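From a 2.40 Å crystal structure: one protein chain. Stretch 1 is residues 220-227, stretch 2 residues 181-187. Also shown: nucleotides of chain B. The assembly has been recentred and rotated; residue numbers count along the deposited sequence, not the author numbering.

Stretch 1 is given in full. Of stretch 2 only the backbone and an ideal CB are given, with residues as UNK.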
ATOM      1  N   ARG D 220       5.369  29.088  22.010  1.00 35.62           N
ATOM      2  CA  ARG D 220       6.584  28.780  21.270  1.00 33.53           C
ATOM      3  C   ARG D 220       7.388  27.695  21.978  1.00 32.85           C
ATOM      4  O   ARG D 220       7.268  27.513  23.191  1.00 33.41           O
ATOM      5  CB  ARG D 220       7.462  30.024  21.133  1.00 33.17           C
ATOM      6  CG  ARG D 220       7.330  30.782  19.824  1.00 33.69           C
ATOM      7  CD  ARG D 220       8.556  31.673  19.620  1.00 34.55           C
ATOM      8  NE  ARG D 220       8.563  32.367  18.333  1.00 36.74           N
ATOM      9  CZ  ARG D 220       7.926  33.509  18.082  1.00 36.25           C
ATOM     10  NH1 ARG D 220       7.219  34.108  19.033  1.00 36.28           N
ATOM     11  NH2 ARG D 220       7.998  34.051  16.874  1.00 36.93           N
ATOM     12  N   VAL D 221       8.199  26.979  21.203  1.00 30.65           N
ATOM     13  CA  VAL D 221       9.077  25.933  21.718  1.00 27.47           C
ATOM     14  C   VAL D 221      10.460  26.286  21.199  1.00 27.49           C
ATOM     15  O   VAL D 221      10.644  26.461  19.994  1.00 27.89           O
ATOM     16  CB  VAL D 221       8.704  24.539  21.179  1.00 26.31           C
ATOM     17  CG1 VAL D 221       9.744  23.524  21.621  1.00 23.35           C
ATOM     18  CG2 VAL D 221       7.322  24.137  21.666  1.00 25.90           C
ATOM     19  N   TYR D 222      11.436  26.400  22.090  1.00 27.01           N
ATOM     20  CA  TYR D 222      12.766  26.756  21.641  1.00 29.39           C
ATOM     21  C   TYR D 222      13.701  25.571  21.491  1.00 29.91           C
ATOM     22  O   TYR D 222      13.902  24.787  22.415  1.00 30.53           O
ATOM     23  CB  TYR D 222      13.369  27.827  22.559  1.00 30.08           C
ATOM     24  CG  TYR D 222      12.771  29.192  22.300  1.00 30.47           C
ATOM     25  CD1 TYR D 222      11.477  29.496  22.721  1.00 30.09           C
ATOM     26  CD2 TYR D 222      13.466  30.151  21.560  1.00 31.36           C
ATOM     27  CE1 TYR D 222      10.886  30.717  22.409  1.00 30.71           C
ATOM     28  CE2 TYR D 222      12.882  31.382  21.238  1.00 31.01           C
ATOM     29  CZ  TYR D 222      11.591  31.653  21.667  1.00 31.40           C
ATOM     30  OH  TYR D 222      10.995  32.853  21.344  1.00 33.57           O
ATOM     31  N   PHE D 223      14.271  25.457  20.298  1.00 30.77           N
ATOM     32  CA  PHE D 223      15.175  24.367  19.970  1.00 31.68           C
ATOM     33  C   PHE D 223      16.236  24.118  21.032  1.00 33.77           C
ATOM     34  O   PHE D 223      16.266  23.046  21.640  1.00 33.44           O
ATOM     35  CB  PHE D 223      15.840  24.628  18.611  1.00 28.45           C
ATOM     36  CG  PHE D 223      14.872  24.633  17.444  1.00 26.72           C
ATOM     37  CD1 PHE D 223      15.343  24.737  16.134  1.00 25.90           C
ATOM     38  CD2 PHE D 223      13.500  24.542  17.650  1.00 25.23           C
ATOM     39  CE1 PHE D 223      14.459  24.751  15.052  1.00 23.95           C
ATOM     40  CE2 PHE D 223      12.611  24.556  16.577  1.00 25.85           C
ATOM     41  CZ  PHE D 223      13.093  24.661  15.275  1.00 24.65           C
ATOM     42  N   ASP D 224      17.095  25.108  21.261  1.00 35.53           N
ATOM     43  CA  ASP D 224      18.173  24.982  22.235  1.00 37.33           C
ATOM     44  C   ASP D 224      17.705  24.510  23.619  1.00 37.01           C
ATOM     45  O   ASP D 224      18.393  23.729  24.271  1.00 38.05           O
ATOM     46  CB  ASP D 224      18.938  26.309  22.350  1.00 40.55           C
ATOM     47  CG  ASP D 224      18.285  27.292  23.317  1.00 45.08           C
ATOM     48  OD1 ASP D 224      17.065  27.550  23.200  1.00 46.53           O
ATOM     49  OD2 ASP D 224      19.007  27.817  24.199  1.00 47.45           O
ATOM     50  N   ARG D 225      16.540  24.965  24.068  1.00 36.08           N
ATOM     51  CA  ARG D 225      16.041  24.546  25.376  1.00 35.86           C
ATOM     52  C   ARG D 225      15.486  23.117  25.350  1.00 34.81           C
ATOM     53  O   ARG D 225      15.439  22.444  26.379  1.00 34.56           O
ATOM     54  CB  ARG D 225      14.951  25.501  25.864  1.00 36.43           C
ATOM     55  CG  ARG D 225      15.480  26.786  26.478  1.00 40.10           C
ATOM     56  CD  ARG D 225      14.370  27.569  27.156  1.00 40.83           C
ATOM     57  NE  ARG D 225      14.069  28.812  26.452  1.00 40.70           N
ATOM     58  CZ  ARG D 225      12.851  29.330  26.339  1.00 42.62           C
ATOM     59  NH1 ARG D 225      11.815  28.712  26.888  1.00 43.09           N
ATOM     60  NH2 ARG D 225      12.672  30.465  25.679  1.00 44.68           N
ATOM     61  N   LEU D 226      15.069  22.655  24.175  1.00 33.38           N
ATOM     62  CA  LEU D 226      14.538  21.300  24.030  1.00 32.21           C
ATOM     63  C   LEU D 226      15.705  20.324  23.952  1.00 31.83           C
ATOM     64  O   LEU D 226      15.689  19.271  24.584  1.00 32.26           O
ATOM     65  CB  LEU D 226      13.676  21.186  22.764  1.00 30.59           C
ATOM     66  CG  LEU D 226      13.125  19.800  22.392  1.00 30.03           C
ATOM     67  CD1 LEU D 226      12.153  19.294  23.462  1.00 27.56           C
ATOM     68  CD2 LEU D 226      12.433  19.892  21.050  1.00 28.09           C
ATOM     69  N   LYS D 227      16.724  20.692  23.181  1.00 31.60           N
ATOM     70  CA  LYS D 227      17.904  19.855  23.021  1.00 32.74           C
ATOM     71  C   LYS D 227      18.641  19.688  24.350  1.00 33.05           C
ATOM     72  O   LYS D 227      19.269  18.656  24.596  1.00 33.09           O
ATOM     73  CB  LYS D 227      18.860  20.465  21.991  1.00 33.21           C
ATOM     74  CG  LYS D 227      20.021  19.547  21.644  1.00 36.02           C
ATOM     75  CD  LYS D 227      21.041  20.206  20.721  1.00 37.61           C
ATOM     76  CE  LYS D 227      21.898  21.213  21.467  1.00 39.62           C
ATOM     77  NZ  LYS D 227      22.961  21.784  20.595  1.00 39.46           N
ATOM     78  N   UNK D 181      16.191  20.723   7.626  1.00 21.70           N
ATOM     79  CA  UNK D 181      14.907  20.158   8.035  1.00 20.72           C
ATOM     80  C   UNK D 181      15.085  19.691   9.483  1.00 19.92           C
ATOM     81  O   UNK D 181      15.839  18.755   9.758  1.00 19.43           O
ATOM     82  CB  UNK D 181      14.467  19.015   7.118  1.00 20.72           C
ATOM     83  N   UNK D 182      14.420  20.368  10.410  1.00 19.49           N
ATOM     84  CA  UNK D 182      14.515  19.991  11.808  1.00 19.14           C
ATOM     85  C   UNK D 182      13.313  19.134  12.148  1.00 19.60           C
ATOM     86  O   UNK D 182      12.210  19.377  11.657  1.00 18.87           O
ATOM     87  CB  UNK D 182      14.594  21.220  12.716  1.00 19.14           C
ATOM     88  N   UNK D 183      13.525  18.120  12.977  1.00 18.31           N
ATOM     89  CA  UNK D 183      12.427  17.260  13.377  1.00 17.94           C
ATOM     90  C   UNK D 183      12.359  17.286  14.895  1.00 19.08           C
ATOM     91  O   UNK D 183      13.363  17.046  15.567  1.00 19.10           O
ATOM     92  CB  UNK D 183      12.603  15.836  12.847  1.00 17.94           C
ATOM     93  N   UNK D 184      11.182  17.596  15.433  1.00 18.14           N
ATOM     94  CA  UNK D 184      11.006  17.664  16.881  1.00 17.73           C
ATOM     95  C   UNK D 184      10.000  16.655  17.433  1.00 17.77           C
ATOM     96  O   UNK D 184       8.957  16.394  16.830  1.00 15.76           O
ATOM     97  CB  UNK D 184      10.566  19.076  17.272  1.00 17.73           C
ATOM     98  N   UNK D 185      10.332  16.104  18.594  1.00 17.86           N
ATOM     99  CA  UNK D 185       9.487  15.145  19.284  1.00 18.55           C
ATOM    100  C   UNK D 185       9.065  15.807  20.588  1.00 20.09           C
ATOM    101  O   UNK D 185       9.891  16.030  21.481  1.00 22.83           O
ATOM    102  CB  UNK D 185      10.205  13.816  19.524  1.00 18.55           C
ATOM    103  N   UNK D 186       7.785  16.146  20.697  1.00 21.37           N
ATOM    104  CA  UNK D 186       7.291  16.782  21.905  1.00 20.32           C
ATOM    105  C   UNK D 186       6.786  15.734  22.871  1.00 21.13           C
ATOM    106  O   UNK D 186       5.935  14.910  22.530  1.00 21.33           O
ATOM    107  CB  UNK D 186       6.186  17.789  21.580  1.00 20.32           C
ATOM    108  N   UNK D 187       7.299  15.763  24.105  1.00 20.52           N
ATOM    109  CA  UNK D 187       6.910  14.808  25.136  1.00 21.87           C
ATOM    110  C   UNK D 187       5.418  14.722  25.438  1.00 22.65           C
ATOM    111  O   UNK D 187       4.714  15.733  25.530  1.00 23.86           O
ATOM    112  CB  UNK D 187       7.647  15.157  26.431  1.00 21.87           C
TER
ATOM    113  P    DG B   6       5.660  40.280  24.848  1.00 53.42           P
ATOM    114  OP1  DG B   6       5.568  41.199  26.009  1.00 54.43           O
ATOM    115  OP2  DG B   6       4.996  38.953  24.920  1.00 54.08           O
ATOM    116  O5'  DG B   6       5.118  41.080  23.574  1.00 52.90           O
ATOM    117  C5'  DG B   6       5.890  41.119  22.376  1.00 51.85           C
ATOM    118  C4'  DG B   6       5.099  41.666  21.208  1.00 51.23           C
ATOM    119  O4'  DG B   6       5.721  41.147  20.008  1.00 50.61           O
ATOM    120  C3'  DG B   6       3.646  41.178  21.143  1.00 50.88           C
ATOM    121  O3'  DG B   6       2.954  41.993  20.181  1.00 51.46           O
ATOM    122  C2'  DG B   6       3.792  39.848  20.432  1.00 50.20           C
ATOM    123  C1'  DG B   6       4.849  40.205  19.407  1.00 49.10           C
ATOM    124  N9   DG B   6       5.631  39.126  18.812  1.00 47.61           N
ATOM    125  C8   DG B   6       5.733  37.820  19.229  1.00 45.97           C
ATOM    126  N7   DG B   6       6.455  37.085  18.426  1.00 46.46           N
ATOM    127  C5   DG B   6       6.865  37.964  17.430  1.00 44.82           C
ATOM    128  C6   DG B   6       7.667  37.749  16.279  1.00 44.03           C
ATOM    129  O6   DG B   6       8.194  36.700  15.888  1.00 44.04           O
ATOM    130  N1   DG B   6       7.835  38.922  15.548  1.00 43.31           N
ATOM    131  C2   DG B   6       7.299  40.142  15.877  1.00 42.02           C
ATOM    132  N2   DG B   6       7.569  41.158  15.045  1.00 39.17           N
ATOM    133  N3   DG B   6       6.553  40.352  16.941  1.00 42.69           N
ATOM    134  C4   DG B   6       6.377  39.229  17.667  1.00 45.32           C
ATOM    135  O5'  DA B   4      14.926  32.773  24.526  1.00 58.93           O
ATOM    136  C5'  DA B   4      14.711  33.882  23.637  1.00 58.95           C
ATOM    137  C4'  DA B   4      13.930  35.021  24.257  1.00 58.36           C
ATOM    138  O4'  DA B   4      14.100  36.192  23.430  1.00 58.51           O
ATOM    139  C3'  DA B   4      12.419  34.799  24.319  1.00 57.26           C
ATOM    140  O3'  DA B   4      11.846  35.549  25.401  1.00 54.12           O
ATOM    141  C2'  DA B   4      11.953  35.320  22.973  1.00 57.69           C
ATOM    142  C1'  DA B   4      12.899  36.484  22.729  1.00 59.46           C
ATOM    143  N9   DA B   4      13.257  36.703  21.331  1.00 61.64           N
ATOM    144  C8   DA B   4      13.775  35.797  20.439  1.00 61.64           C
ATOM    145  N7   DA B   4      14.036  36.307  19.260  1.00 62.24           N
ATOM    146  C5   DA B   4      13.655  37.636  19.380  1.00 63.01           C
ATOM    147  C6   DA B   4      13.683  38.714  18.478  1.00 64.03           C
ATOM    148  N6   DA B   4      14.131  38.619  17.224  1.00 64.77           N
ATOM    149  N1   DA B   4      13.229  39.910  18.916  1.00 64.55           N
ATOM    150  C2   DA B   4      12.783  40.004  20.175  1.00 64.55           C
ATOM    151  N3   DA B   4      12.708  39.066  21.116  1.00 63.52           N
ATOM    152  C4   DA B   4      13.165  37.891  20.648  1.00 62.93           C

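Phi/psi values from 181 through 185 fall in the extended region, so side chains alternate in direction along this strand, and the CA-to-CB bonds separate positions that face stretch 1 from those that do not. What stretch 1 offers is apolar: Val 221, Phe 223 and Leu 226 all direct CA-to-CB toward the strand, while Arg 220 and Arg 225 reach the nucleotides of chain B instead. The axes of helix 223-227 and the strand approach to 10.5 Å and cross at 56°; contact is made mainly by side chains, and no hydrogen bond links the stretches.

Position 181 has an ideal CB with nothing of stretch 1 within 5.5 Å. With phi/psi of -123/111, a beta-branched residue would be comfortable, but stretch 1 does not select one. The deposited residue is Ile 181, which makes no contact here.

At position 182 the CB points toward stretch 1, and the ideal CB lies 4.2 Å from Phe 223 CE1. An aromatic ring is therefore offered at close range, with no charge or polar group beside it; leucine, methionine or an aromatic residue would all suit. The residue is Tyr 182, with chi1 in m. Its CD2 comes to 3.8 Å from Phe 223 CE1, which lies over one face of the tyrosine ring. The centroids are 5.1 Å apart and the planes meet at 41°, an oblique aromatic pair.

Position 183 again finds nothing of stretch 1 within 5.5 Å of its ideal CB, and the extended backbone at -123/127 would accept many residues, beta-branched ones readily. It is Val 183, whose CB, its nearest side-chain atom, is 9.1 Å from Leu 226 CD2.

Position 184 is where the backbones come nearest by CA, its CA lying 8.5 Å from Phe 223 CA. The CB points toward stretch 1, and the ideal CB is 4.3 Å from Leu 226 CD2, with the Phe 223 ring also nearby. A flexible apolar chain of medium length, leucine, isoleucine or methionine, could reach both. Leu 184 does so: its CD2 lies 3.8 Å from Phe 223 CE2 and 4.0 Å from Leu 226 CD2, and its CD1 is also 4.2 Å from Phe 223 CE2. It has the largest area covered by stretch 1 of any residue in its strand.

At 185 the CB points sideways, leaving the choice open to small, polar or apolar residues. Ser 185 CB stays 6.6 Å from Leu 226 CD2; the residue's closest approach is through the backbone, with Ser 185 O at 4.4 Å from Leu 226 CD1.

Position 186 also directs CB sideways, with no atom of stretch 1 within 5.5 Å of the ideal CB. A short side chain would not get across, but a longer apolar one could bend back to Val 221. Leu 186, at chi1 m and chi2 t, brings CD2 to 4.4 Å from Val 221 CG1.

At 187, phi of -56° permits proline among many others, and CB again points sideways. Pro 187 CD comes no nearer than 4.8 Å to Leu 226 CD1.

Stretch 2, residues 181-187: IYVLSLP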
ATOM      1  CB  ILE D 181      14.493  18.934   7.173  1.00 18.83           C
ATOM      2  CG1 ILE D 181      14.486  19.297   5.687  1.00 20.36           C
ATOM      3  CG2 ILE D 181      13.112  18.470   7.578  1.00 18.66           C
ATOM      4  CD1 ILE D 181      14.030  18.164   4.781  1.00 16.58           C
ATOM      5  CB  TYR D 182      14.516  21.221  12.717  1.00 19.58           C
ATOM      6  CG  TYR D 182      15.740  22.105  12.607  1.00 20.84           C
ATOM      7  CD1 TYR D 182      15.895  22.981  11.536  1.00 21.89           C
ATOM      8  CD2 TYR D 182      16.727  22.089  13.594  1.00 20.44           C
ATOM      9  CE1 TYR D 182      17.005  23.828  11.448  1.00 23.47           C
ATOM     10  CE2 TYR D 182      17.837  22.930  13.519  1.00 21.74           C
ATOM     11  CZ  TYR D 182      17.969  23.799  12.442  1.00 22.71           C
ATOM     12  OH  TYR D 182      19.053  24.646  12.356  1.00 25.54           O
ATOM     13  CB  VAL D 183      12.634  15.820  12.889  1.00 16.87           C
ATOM     14  CG1 VAL D 183      11.310  15.078  12.924  1.00 15.41           C
ATOM     15  CG2 VAL D 183      13.213  15.820  11.468  1.00 14.96           C
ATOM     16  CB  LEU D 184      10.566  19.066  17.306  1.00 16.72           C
ATOM     17  CG  LEU D 184      11.493  20.266  17.111  1.00 18.22           C
ATOM     18  CD1 LEU D 184      11.727  20.561  15.641  1.00 19.89           C
ATOM     19  CD2 LEU D 184      10.856  21.457  17.772  1.00 18.67           C
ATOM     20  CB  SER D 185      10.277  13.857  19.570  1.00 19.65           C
ATOM     21  OG  SER D 185       9.512  12.926  20.326  1.00 19.96           O
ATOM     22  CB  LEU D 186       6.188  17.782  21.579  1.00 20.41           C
ATOM     23  CG  LEU D 186       6.635  18.910  20.643  1.00 24.39           C
ATOM     24  CD1 LEU D 186       5.522  19.941  20.536  1.00 23.74           C
ATOM     25  CD2 LEU D 186       7.918  19.552  21.162  1.00 23.91           C
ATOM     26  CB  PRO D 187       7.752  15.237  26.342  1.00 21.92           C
ATOM     27  CG  PRO D 187       7.986  16.698  26.099  1.00 23.17           C
ATOM     28  CD  PRO D 187       8.258  16.751  24.630  1.00 22.68           C
TER
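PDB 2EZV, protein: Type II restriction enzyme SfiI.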